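Lmo0547 protein (PDB 4R9N) probably binds a sugar effector as the ligand-sensing domain of a SorC/DeoR-type, DNA-binding transcriptional regulator. Local coordinates at residues Lys10-Glu13 and Glu19-Val22; His110-Tyr115 and Leu139-Thr144; Asn185-Phe188 and Lys194-Lys197. All blocks are in the same frame, centred on the assembly; numbering follows the deposited sequence.

Contact 1 (Lys10-Glu13 and Glu19-Val22); sequences KLEE and EAIV
Glu12, Ala20 and Leu11 carry most of this contact, in which helix 3-15 lies against strand 19-23. The Glu12 carboxylate takes a backbone N-H on the flank of the strand: Ala20 N donates to Glu12 OE2 at 2.9 Å, and the bond is fairly straight (158°). OE2 uses its anti lone pair, the one turned away from OE1. Beyond CG the Glu12 chain runs extended (chi2 156°), carrying the carboxylate across to the strand backbone while its CG brushes Ala20 CB at 4.1 Å. Glu19 turns its CB away, and its carboxylate pairs instead with Arg48. The two glutamates keep their OE2 atoms 5.6 Å apart, so any repulsion between them is probably mild.

The methyl of Ala20 fits against the base of Leu11, CB to CB 3.9 Å. Farther along the strand Leu11 CD1 meets Val22 CG2 at 3.6 Å, the two side chains crossing at about a right angle. Helix 247-253 also packs on Leu11, through Ala250 and Ile253. One turn earlier in the helix, Glu8 accepts Val22 N, so two glutamates take alternate N-H groups on the flank of the strand away from its neighbour 242-246. The result is an N-terminal helix laid along the outermost strand of a parallel, Rossmann-like sheet.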
ATOM      1  N   LYS A  10       2.783  22.126  -4.088  1.00 30.99           N
ATOM      2  CA  LYS A  10       2.023  22.448  -2.899  1.00 32.47           C
ATOM      3  C   LYS A  10       1.927  21.260  -1.970  1.00 29.34           C
ATOM      4  O   LYS A  10       2.060  21.398  -0.793  1.00 28.16           O
ATOM      5  CB  LYS A  10       0.638  22.952  -3.272  1.00 34.92           C
ATOM      6  CG  LYS A  10       0.665  24.427  -3.635  1.00 37.58           C
ATOM      7  CD  LYS A  10      -0.594  24.844  -4.342  1.00 42.08           C
ATOM      8  CE  LYS A  10      -0.415  26.209  -4.998  1.00 44.60           C
ATOM      9  NZ  LYS A  10      -1.749  26.791  -5.250  1.00 48.63           N
ATOM     10  N   LEU A  11       1.676  20.083  -2.525  1.00 27.34           N
ATOM     11  CA  LEU A  11       1.602  18.855  -1.738  1.00 25.64           C
ATOM     12  C   LEU A  11       2.943  18.478  -1.108  1.00 24.93           C
ATOM     13  O   LEU A  11       2.993  18.028   0.038  1.00 26.90           O
ATOM     14  CB  LEU A  11       1.125  17.697  -2.618  1.00 25.92           C
ATOM     15  CG  LEU A  11      -0.329  17.748  -3.039  1.00 27.67           C
ATOM     16  CD1 LEU A  11      -0.566  16.890  -4.252  1.00 28.55           C
ATOM     17  CD2 LEU A  11      -1.217  17.294  -1.885  1.00 30.04           C
ATOM     18  N   GLU A  12       4.026  18.668  -1.840  1.00 25.04           N
ATOM     19  CA  GLU A  12       5.338  18.343  -1.315  1.00 26.82           C
ATOM     20  C   GLU A  12       5.678  19.222  -0.113  1.00 28.85           C
ATOM     21  O   GLU A  12       6.185  18.725   0.912  1.00 30.91           O
ATOM     22  CB  GLU A  12       6.411  18.445  -2.397  1.00 27.95           C
ATOM     23  CG  GLU A  12       6.230  17.388  -3.478  1.00 26.94           C
ATOM     24  CD  GLU A  12       6.834  17.694  -4.834  1.00 31.96           C
ATOM     25  OE1 GLU A  12       7.411  18.789  -4.986  1.00 33.04           O
ATOM     26  OE2 GLU A  12       6.696  16.829  -5.772  1.00 27.34           O
ATOM     27  N   GLU A  13       5.342  20.498  -0.215  1.00 31.82           N
ATOM     28  CA  GLU A  13       5.593  21.469   0.847  0.60 32.99           C
ATOM     29  C   GLU A  13       4.702  21.173   2.049  1.00 32.61           C
ATOM     30  O   GLU A  13       5.141  21.171   3.182  1.00 33.71           O
ATOM     31  CB  GLU A  13       5.347  22.908   0.315  0.60 38.34           C
ATOM     32  CG  GLU A  13       6.269  23.311  -0.830  0.60 39.49           C
ATOM     33  CD  GLU A  13       5.820  24.517  -1.690  0.60 46.43           C
ATOM     34  OE1 GLU A  13       4.761  25.157  -1.453  0.60 50.29           O
ATOM     35  OE2 GLU A  13       6.553  24.829  -2.653  0.60 47.81           O
ATOM     36  N   GLU A  19       8.247  13.347  -3.349  1.00 25.17           N
ATOM     37  CA  GLU A  19       7.596  13.635  -4.608  1.00 24.72           C
ATOM     38  C   GLU A  19       6.098  13.414  -4.576  1.00 23.92           C
ATOM     39  O   GLU A  19       5.606  12.484  -3.933  1.00 23.30           O
ATOM     40  CB  GLU A  19       8.196  12.801  -5.756  1.00 27.75           C
ATOM     41  CG  GLU A  19       7.630  13.223  -7.120  1.00 29.45           C
ATOM     42  CD  GLU A  19       8.157  12.439  -8.314  1.00 36.15           C
ATOM     43  OE1 GLU A  19       8.817  11.383  -8.123  1.00 39.36           O
ATOM     44  OE2 GLU A  19       7.931  12.891  -9.488  1.00 34.51           O
ATOM     45  N   ALA A  20       5.365  14.245  -5.290  1.00 22.43           N
ATOM     46  CA  ALA A  20       3.938  14.051  -5.518  1.00 23.22           C
ATOM     47  C   ALA A  20       3.692  13.987  -7.014  1.00 25.24           C
ATOM     48  O   ALA A  20       4.159  14.864  -7.758  1.00 29.20           O
ATOM     49  CB  ALA A  20       3.115  15.135  -4.814  1.00 23.19           C
ATOM     50  N   ILE A  21       3.036  12.924  -7.470  1.00 21.80           N
ATOM     51  CA  ILE A  21       2.660  12.795  -8.848  1.00 25.19           C
ATOM     52  C   ILE A  21       1.143  12.967  -8.970  1.00 26.05           C
ATOM     53  O   ILE A  21       0.374  12.204  -8.342  1.00 24.81           O
ATOM     54  CB  ILE A  21       3.055  11.405  -9.349  1.00 26.16           C
ATOM     55  CG1 ILE A  21       4.579  11.241  -9.255  1.00 28.87           C
ATOM     56  CG2 ILE A  21       2.503  11.236 -10.757  1.00 26.83           C
ATOM     57  CD1 ILE A  21       5.031   9.792  -9.053  1.00 30.30           C
ATOM     58  N   VAL A  22       0.713  14.034  -9.620  1.00 25.95           N
ATOM     59  CA  VAL A  22      -0.687  14.367  -9.640  1.00 27.21           C
ATOM     60  C   VAL A  22      -1.169  14.167 -11.044  1.00 30.15           C
ATOM     61  O   VAL A  22      -0.605  14.721 -12.000  1.00 30.80           O
ATOM     62  CB  VAL A  22      -1.004  15.829  -9.217  1.00 29.17           C
ATOM     63  CG1 VAL A  22      -2.483  16.053  -9.311  1.00 31.83           C
ATOM     64  CG2 VAL A  22      -0.572  16.102  -7.800  1.00 30.81           C
TER

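Contact 2 (His110-Tyr115 and Leu139-Thr144); sequences HSKYLY and LEEGKT
The Glu141 carboxylate is the flat group that meets the other segment, and Lys112 approaches its oxygen-bearing side from out of the plane. Lys112 NZ lies obliquely beyond the two oxygens, 3.6 Å from Glu141 OE1 and 4.0 Å from Glu141 OE2, a long salt bridge without a hydrogen bond. Lys112 CG also presses on Glu141 OE1, at 3.3 Å. Within segment 110-115 the Tyr115 ring takes Tyr113 CB on one face, offset toward the rim, and it also meets the ring of Tyr134, the planes inclined at about 40°.

These residues tie the last turns of helix 133-143 to the chain leaving strand 110-111, the outermost strand of the parallel, Rossmann-like sheet on this side; the helix leads on to strand 147-151, farther inside that sheet.

The lysine is bent at chi2 (-57°) and again at chi4, which curls its chain round Glu141 OE1 and brings CG, CE and NZ all near this oxygen. The Glu141 chain is extended beyond CG and crosses it at about a right angle. OE1 is buried by the contact and has no hydrogen-bond partner in the model, so the distant ammonium probably offsets its charge only in part. OE2 lies close to Glu137 OE2, a crowding of like charge that might raise the pKa of one of the pair.

Near the leucines the contact is apolar: Leu114 CD2 meets Leu139 CD2 at 4.0 Å, the side chains again crossing at about a right angle. Val138 joins Leu114 from the same helix, and Asn97 OD1 accepts Leu114 N.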
ATOM      1  N   HIS A 110      13.341 -11.724 -10.204  1.00 24.54           N
ATOM      2  CA  HIS A 110      13.192 -12.656  -9.080  1.00 25.89           C
ATOM      3  C   HIS A 110      12.003 -12.211  -8.195  1.00 23.58           C
ATOM      4  O   HIS A 110      11.597 -11.034  -8.185  1.00 20.83           O
ATOM      5  CB  HIS A 110      14.460 -12.698  -8.262  1.00 28.91           C
ATOM      6  CG  HIS A 110      15.701 -12.852  -9.088  1.00 34.96           C
ATOM      7  ND1 HIS A 110      16.058 -14.050  -9.680  1.00 39.16           N
ATOM      8  CD2 HIS A 110      16.655 -11.953  -9.429  1.00 36.07           C
ATOM      9  CE1 HIS A 110      17.186 -13.879 -10.352  1.00 43.53           C
ATOM     10  NE2 HIS A 110      17.568 -12.619 -10.216  1.00 44.12           N
ATOM     11  N   SER A 111      11.451 -13.152  -7.450  1.00 24.24           N
ATOM     12  CA  SER A 111      10.375 -12.818  -6.455  1.00 23.63           C
ATOM     13  C   SER A 111      10.413 -13.819  -5.356  1.00 23.98           C
ATOM     14  O   SER A 111      10.985 -14.936  -5.544  1.00 25.77           O
ATOM     15  CB  SER A 111       8.985 -12.818  -7.126  1.00 26.26           C
ATOM     16  OG  SER A 111       8.683 -14.096  -7.657  1.00 30.53           O
ATOM     17  N   LYS A 112       9.876 -13.444  -4.208  1.00 22.07           N
ATOM     18  CA  LYS A 112       9.733 -14.347  -3.108  1.00 22.84           C
ATOM     19  C   LYS A 112       8.251 -14.519  -2.850  1.00 22.73           C
ATOM     20  O   LYS A 112       7.451 -13.740  -3.283  1.00 19.11           O
ATOM     21  CB  LYS A 112      10.473 -13.813  -1.858  1.00 27.08           C
ATOM     22  CG  LYS A 112      12.006 -13.764  -2.009  1.00 32.36           C
ATOM     23  CD  LYS A 112      12.555 -15.149  -2.362  1.00 39.32           C
ATOM     24  CE  LYS A 112      13.989 -15.366  -1.894  1.00 45.49           C
ATOM     25  NZ  LYS A 112      14.800 -14.213  -2.352  1.00 47.84           N
ATOM     26  N   TYR A 113       7.886 -15.599  -2.179  1.00 22.87           N
ATOM     27  CA  TYR A 113       6.478 -15.924  -1.858  0.60 24.63           C
ATOM     28  C   TYR A 113       6.376 -15.901  -0.346  1.00 25.33           C
ATOM     29  O   TYR A 113       7.276 -16.407   0.323  1.00 24.33           O
ATOM     30  CB  TYR A 113       6.169 -17.342  -2.384  0.60 27.74           C
ATOM     31  CG  TYR A 113       4.692 -17.678  -2.511  0.60 29.26           C
ATOM     32  CD1 TYR A 113       3.957 -17.268  -3.618  0.60 29.92           C
ATOM     33  CD2 TYR A 113       4.026 -18.444  -1.518  0.60 31.28           C
ATOM     34  CE1 TYR A 113       2.604 -17.604  -3.729  0.60 30.86           C
ATOM     35  CE2 TYR A 113       2.677 -18.750  -1.623  0.60 28.48           C
ATOM     36  CZ  TYR A 113       1.991 -18.305  -2.738  0.60 28.37           C
ATOM     37  OH  TYR A 113       0.675 -18.509  -2.846  0.60 27.69           O
ATOM     38  N   LEU A 114       5.303 -15.365   0.188  1.00 24.45           N
ATOM     39  CA  LEU A 114       5.115 -15.353   1.614  1.00 28.04           C
ATOM     40  C   LEU A 114       4.189 -16.530   1.883  1.00 33.09           C
ATOM     41  O   LEU A 114       3.049 -16.449   1.659  1.00 29.11           O
ATOM     42  CB  LEU A 114       4.591 -13.980   2.059  1.00 26.41           C
ATOM     43  CG  LEU A 114       4.645 -13.613   3.496  1.00 30.05           C
ATOM     44  CD1 LEU A 114       5.924 -14.101   4.204  1.00 32.11           C
ATOM     45  CD2 LEU A 114       4.491 -12.121   3.667  1.00 26.42           C
ATOM     46  N   TYR A 115       4.774 -17.646   2.313  1.00 40.67           N
ATOM     47  CA  TYR A 115       4.056 -18.890   2.559  1.00 43.58           C
ATOM     48  C   TYR A 115       3.157 -18.833   3.861  1.00 40.87           C
ATOM     49  O   TYR A 115       3.466 -19.560   4.852  1.00 40.75           O
ATOM     50  CB  TYR A 115       5.123 -20.035   2.577  1.00 48.99           C
ATOM     51  CG  TYR A 115       5.808 -20.324   1.192  1.00 53.88           C
ATOM     52  CD1 TYR A 115       5.053 -20.621   0.068  1.00 53.72           C
ATOM     53  CD2 TYR A 115       7.178 -20.321   1.033  1.00 56.37           C
ATOM     54  CE1 TYR A 115       5.637 -20.875  -1.172  1.00 54.86           C
ATOM     55  CE2 TYR A 115       7.784 -20.570  -0.222  1.00 58.31           C
ATOM     56  CZ  TYR A 115       7.004 -20.838  -1.324  1.00 57.00           C
ATOM     57  OH  TYR A 115       7.548 -21.082  -2.590  1.00 52.57           O
ATOM     58  N   LEU A 139       9.865 -12.105   5.496  1.00 18.38           N
ATOM     59  CA  LEU A 139       9.555 -10.925   6.255  1.00 18.82           C
ATOM     60  C   LEU A 139      10.789 -10.051   6.398  1.00 19.97           C
ATOM     61  O   LEU A 139      10.683  -8.834   6.294  1.00 19.27           O
ATOM     62  CB  LEU A 139       8.942 -11.230   7.619  1.00 20.55           C
ATOM     63  CG  LEU A 139       7.575 -11.926   7.621  1.00 22.41           C
ATOM     64  CD1 LEU A 139       7.191 -12.338   9.053  1.00 23.22           C
ATOM     65  CD2 LEU A 139       6.554 -11.025   6.957  1.00 22.33           C
ATOM     66  N   GLU A 140      11.957 -10.645   6.726  1.00 21.62           N
ATOM     67  CA  GLU A 140      13.145  -9.804   6.872  1.00 22.87           C
ATOM     68  C   GLU A 140      13.578  -9.130   5.579  1.00 21.68           C
ATOM     69  O   GLU A 140      14.017  -7.973   5.571  1.00 22.93           O
ATOM     70  CB  GLU A 140      14.295 -10.623   7.445  1.00 25.95           C
ATOM     71  CG  GLU A 140      14.062 -11.072   8.882  1.00 30.02           C
ATOM     72  CD  GLU A 140      13.883  -9.912   9.849  1.00 35.62           C
ATOM     73  OE1 GLU A 140      14.431  -8.783   9.624  1.00 37.41           O
ATOM     74  OE2 GLU A 140      13.171 -10.144  10.839  1.00 40.52           O
ATOM     75  N   GLU A 141      13.466  -9.840   4.472  1.00 21.03           N
ATOM     76  CA  GLU A 141      13.670  -9.256   3.127  1.00 22.76           C
ATOM     77  C   GLU A 141      12.721  -8.118   2.846  1.00 21.30           C
ATOM     78  O   GLU A 141      13.145  -7.076   2.324  1.00 20.83           O
ATOM     79  CB  GLU A 141      13.590 -10.335   2.043  1.00 27.45           C
ATOM     80  CG  GLU A 141      14.795 -11.242   2.079  1.00 32.49           C
ATOM     81  CD  GLU A 141      14.660 -12.602   1.373  1.00 41.62           C
ATOM     82  OE1 GLU A 141      13.589 -12.961   0.827  1.00 45.08           O
ATOM     83  OE2 GLU A 141      15.658 -13.373   1.440  1.00 49.51           O
ATOM     84  N   GLY A 142      11.472  -8.221   3.325  1.00 20.07           N
ATOM     85  CA  GLY A 142      10.521  -7.100   3.145  1.00 19.93           C
ATOM     86  C   GLY A 142      10.991  -5.834   3.854  1.00 20.56           C
ATOM     87  O   GLY A 142      10.747  -4.696   3.406  1.00 19.95           O
ATOM     88  N   LYS A 143      11.615  -6.028   5.022  1.00 19.40           N
ATOM     89  CA  LYS A 143      11.985  -4.895   5.851  1.00 21.42           C
ATOM     90  C   LYS A 143      13.097  -4.144   5.207  1.00 19.56           C
ATOM     91  O   LYS A 143      13.282  -2.957   5.508  1.00 23.01           O
ATOM     92  CB  LYS A 143      12.383  -5.330   7.269  1.00 22.40           C
ATOM     93  CG  LYS A 143      11.275  -5.946   8.088  1.00 24.50           C
ATOM     94  CD  LYS A 143      11.794  -6.541   9.416  1.00 28.50           C
ATOM     95  CE  LYS A 143      10.798  -7.531  10.019  1.00 32.75           C
ATOM     96  NZ  LYS A 143      11.140  -7.966  11.417  1.00 38.02           N
ATOM     97  N   THR A 144      13.857  -4.811   4.363  1.00 20.21           N
ATOM     98  CA  THR A 144      15.040  -4.199   3.732  1.00 20.89           C
ATOM     99  C   THR A 144      14.900  -3.783   2.314  1.00 19.62           C
ATOM    100  O   THR A 144      15.871  -3.433   1.660  1.00 19.90           O
ATOM    101  CB  THR A 144      16.258  -5.112   3.948  1.00 25.14           C
ATOM    102  OG1 THR A 144      16.035  -6.369   3.310  1.00 26.80           O
ATOM    103  CG2 THR A 144      16.474  -5.311   5.411  1.00 26.86           C
TER

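Contact 3 (Asn185-Phe188 and Lys194-Lys197); sequences NSRF and KEAK
Arg187, on the second strand of a beta-hairpin (180-184 and 187-190), and Glu195, on the loop after it, lie obliquely against each other. The two-residue turn of the hairpin, Asn185-Ser186, has both residues in the left-handed region, a turn of the I'/III' kind. After the second strand the chain doubles back, and segment 194-197 runs past the beginning of that strand.

The guanidinium and carboxylate planes are nearly perpendicular, 83° apart, so the ion pair is not the side-by-side, two-bonded kind. A single hydrogen bond joins them: Arg187 NH1 gives to Glu195 OE1 at 3.1 Å, bent only to 163°. The oxygen sits at the guanidinium edge, close to its plane, and receives the N-H on its syn lone pair. A turn at chi2 (-59°) folds the arginine back over the acid, and its aliphatic part rests on the carboxylate, with Arg187 CG 3.6 Å from Glu195 OE2. Glu195 reaches over on a chain extended beyond CG.

Each group has a second hold: Arg187 NH2 donates to Gly206 O, and Glu195 OE2 accepts from Leu209 N. The charge pair thereby links the hairpin with the chain around residues 206-209.

Alongside, the backbones join directly. Phe188 O accepts Ala196 N at 2.9 Å, with the donor in the carbonyl plane, while the Phe188 ring packs on Val180 of the partner strand and on Ile200. The same carbonyl receives a CA-H...O contact, Glu195 CA lying 3.5 Å from Phe188 O.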
ATOM      1  N   ASN A 185      -1.316  -1.789   4.460  1.00 16.42           N
ATOM      2  CA  ASN A 185      -0.738  -3.131   4.590  1.00 16.76           C
ATOM      3  C   ASN A 185      -1.416  -3.891   5.751  1.00 16.55           C
ATOM      4  O   ASN A 185      -0.764  -4.626   6.467  1.00 15.65           O
ATOM      5  CB  ASN A 185       0.788  -3.060   4.766  1.00 17.41           C
ATOM      6  CG  ASN A 185       1.480  -4.330   4.345  1.00 18.21           C
ATOM      7  OD1 ASN A 185       1.159  -4.903   3.270  1.00 18.77           O
ATOM      8  ND2 ASN A 185       2.441  -4.777   5.156  1.00 18.36           N
ATOM      9  N   SER A 186      -2.746  -3.725   5.832  1.00 15.58           N
ATOM     10  CA  SER A 186      -3.576  -4.328   6.859  0.60 17.69           C
ATOM     11  C   SER A 186      -3.148  -3.996   8.299  1.00 17.82           C
ATOM     12  O   SER A 186      -3.426  -4.780   9.229  1.00 17.37           O
ATOM     13  CB  SER A 186      -3.625  -5.850   6.736  0.60 18.70           C
ATOM     14  OG  SER A 186      -4.602  -6.417   7.609  0.60 19.36           O
ATOM     15  N   ARG A 187      -2.503  -2.858   8.493  1.00 16.68           N
ATOM     16  CA  ARG A 187      -2.234  -2.332   9.832  1.00 17.69           C
ATOM     17  C   ARG A 187      -3.093  -1.052   9.996  1.00 17.51           C
ATOM     18  O   ARG A 187      -3.009  -0.160   9.160  1.00 18.93           O
ATOM     19  CB  ARG A 187      -0.779  -1.984  10.028  1.00 17.04           C
ATOM     20  CG  ARG A 187       0.157  -3.127   9.863  1.00 18.40           C
ATOM     21  CD  ARG A 187      -0.110  -4.290  10.820  1.00 19.98           C
ATOM     22  NE  ARG A 187       0.917  -5.313  10.694  1.00 20.87           N
ATOM     23  CZ  ARG A 187       1.783  -5.678  11.645  1.00 21.82           C
ATOM     24  NH1 ARG A 187       1.822  -5.089  12.871  1.00 21.78           N
ATOM     25  NH2 ARG A 187       2.645  -6.618  11.341  1.00 19.51           N
ATOM     26  N   PHE A 188      -3.904  -1.027  11.049  1.00 16.50           N
ATOM     27  CA  PHE A 188      -4.957  -0.024  11.317  1.00 17.76           C
ATOM     28  C   PHE A 188      -4.422   1.012  12.250  1.00 18.50           C
ATOM     29  O   PHE A 188      -3.941   0.662  13.327  1.00 20.07           O
ATOM     30  CB  PHE A 188      -6.124  -0.774  11.932  1.00 19.92           C
ATOM     31  CG  PHE A 188      -6.758  -1.676  10.955  1.00 20.84           C
ATOM     32  CD1 PHE A 188      -7.687  -1.185  10.046  1.00 22.93           C
ATOM     33  CD2 PHE A 188      -6.397  -3.029  10.883  1.00 24.43           C
ATOM     34  CE1 PHE A 188      -8.264  -2.001   9.088  1.00 22.93           C
ATOM     35  CE2 PHE A 188      -6.958  -3.831   9.911  1.00 23.69           C
ATOM     36  CZ  PHE A 188      -7.890  -3.326   9.029  1.00 24.88           C
ATOM     37  N   LYS A 194      -0.183   6.015  14.163  1.00 26.28           N
ATOM     38  CA  LYS A 194       0.413   4.882  14.864  1.00 27.42           C
ATOM     39  C   LYS A 194      -0.575   3.739  14.903  1.00 24.38           C
ATOM     40  O   LYS A 194      -1.773   3.978  14.903  1.00 22.24           O
ATOM     41  CB  LYS A 194       0.861   5.252  16.256  1.00 31.59           C
ATOM     42  CG  LYS A 194       1.875   6.401  16.232  1.00 38.48           C
ATOM     43  CD  LYS A 194       2.502   6.648  17.596  1.00 45.08           C
ATOM     44  CE  LYS A 194       3.827   7.403  17.454  1.00 50.17           C
ATOM     45  NZ  LYS A 194       3.682   8.677  16.687  1.00 51.86           N
ATOM     46  N   GLU A 195      -0.065   2.512  14.933  1.00 23.16           N
ATOM     47  CA  GLU A 195      -0.957   1.347  14.943  1.00 23.38           C
ATOM     48  C   GLU A 195      -1.792   1.405  16.195  1.00 25.31           C
ATOM     49  O   GLU A 195      -1.239   1.613  17.293  1.00 22.94           O
ATOM     50  CB  GLU A 195      -0.184   0.023  14.942  1.00 26.73           C
ATOM     51  CG  GLU A 195       0.504  -0.191  13.623  1.00 26.69           C
ATOM     52  CD  GLU A 195       0.989  -1.602  13.361  1.00 27.26           C
ATOM     53  OE1 GLU A 195       0.352  -2.586  13.830  1.00 26.03           O
ATOM     54  OE2 GLU A 195       2.013  -1.709  12.633  1.00 23.96           O
ATOM     55  N   ALA A 196      -3.106   1.210  16.055  1.00 25.74           N
ATOM     56  CA  ALA A 196      -3.965   1.081  17.204  1.00 25.03           C
ATOM     57  C   ALA A 196      -3.622  -0.169  18.029  1.00 25.35           C
ATOM     58  O   ALA A 196      -3.143  -1.211  17.513  1.00 22.22           O
ATOM     59  CB  ALA A 196      -5.438   1.069  16.809  1.00 25.65           C
ATOM     60  N   LYS A 197      -3.882  -0.059  19.334  1.00 27.18           N
ATOM     61  CA  LYS A 197      -3.794  -1.210  20.220  1.00 30.49           C
ATOM     62  C   LYS A 197      -5.044  -2.055  20.087  1.00 29.62           C
ATOM     63  O   LYS A 197      -6.021  -1.802  20.754  1.00 29.67           O
ATOM     64  CB  LYS A 197      -3.639  -0.747  21.660  1.00 34.86           C
ATOM     65  CG  LYS A 197      -2.311  -0.030  21.922  1.00 40.98           C
ATOM     66  CD  LYS A 197      -2.070  -0.014  23.429  1.00 50.45           C
ATOM     67  CE  LYS A 197      -1.057   1.028  23.890  1.00 58.68           C
ATOM     68  NZ  LYS A 197       0.240   0.364  24.216  1.00 64.99           N
TER

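The three contacts follow one another along the chain without interleaving. Contacts 1 and 2 sit at the two margins of the seven-stranded parallel sheet, on opposite sides of the chain's centre, with their own centres 30 Å apart: strand 19-23 forms one outermost strand and strand 110-111 the other, each with a helix packed nearby. Contact 3 belongs to the separate two-stranded hairpin. Its centre lies 25 Å from that of contact 1 and 20 Å from that of contact 2, whose nearest atoms are about 7 Å away. None touches another; they lie at three separate places in a single putative sugar-binding domain: both sheet edges and the hairpin, which lies nearer contact 2.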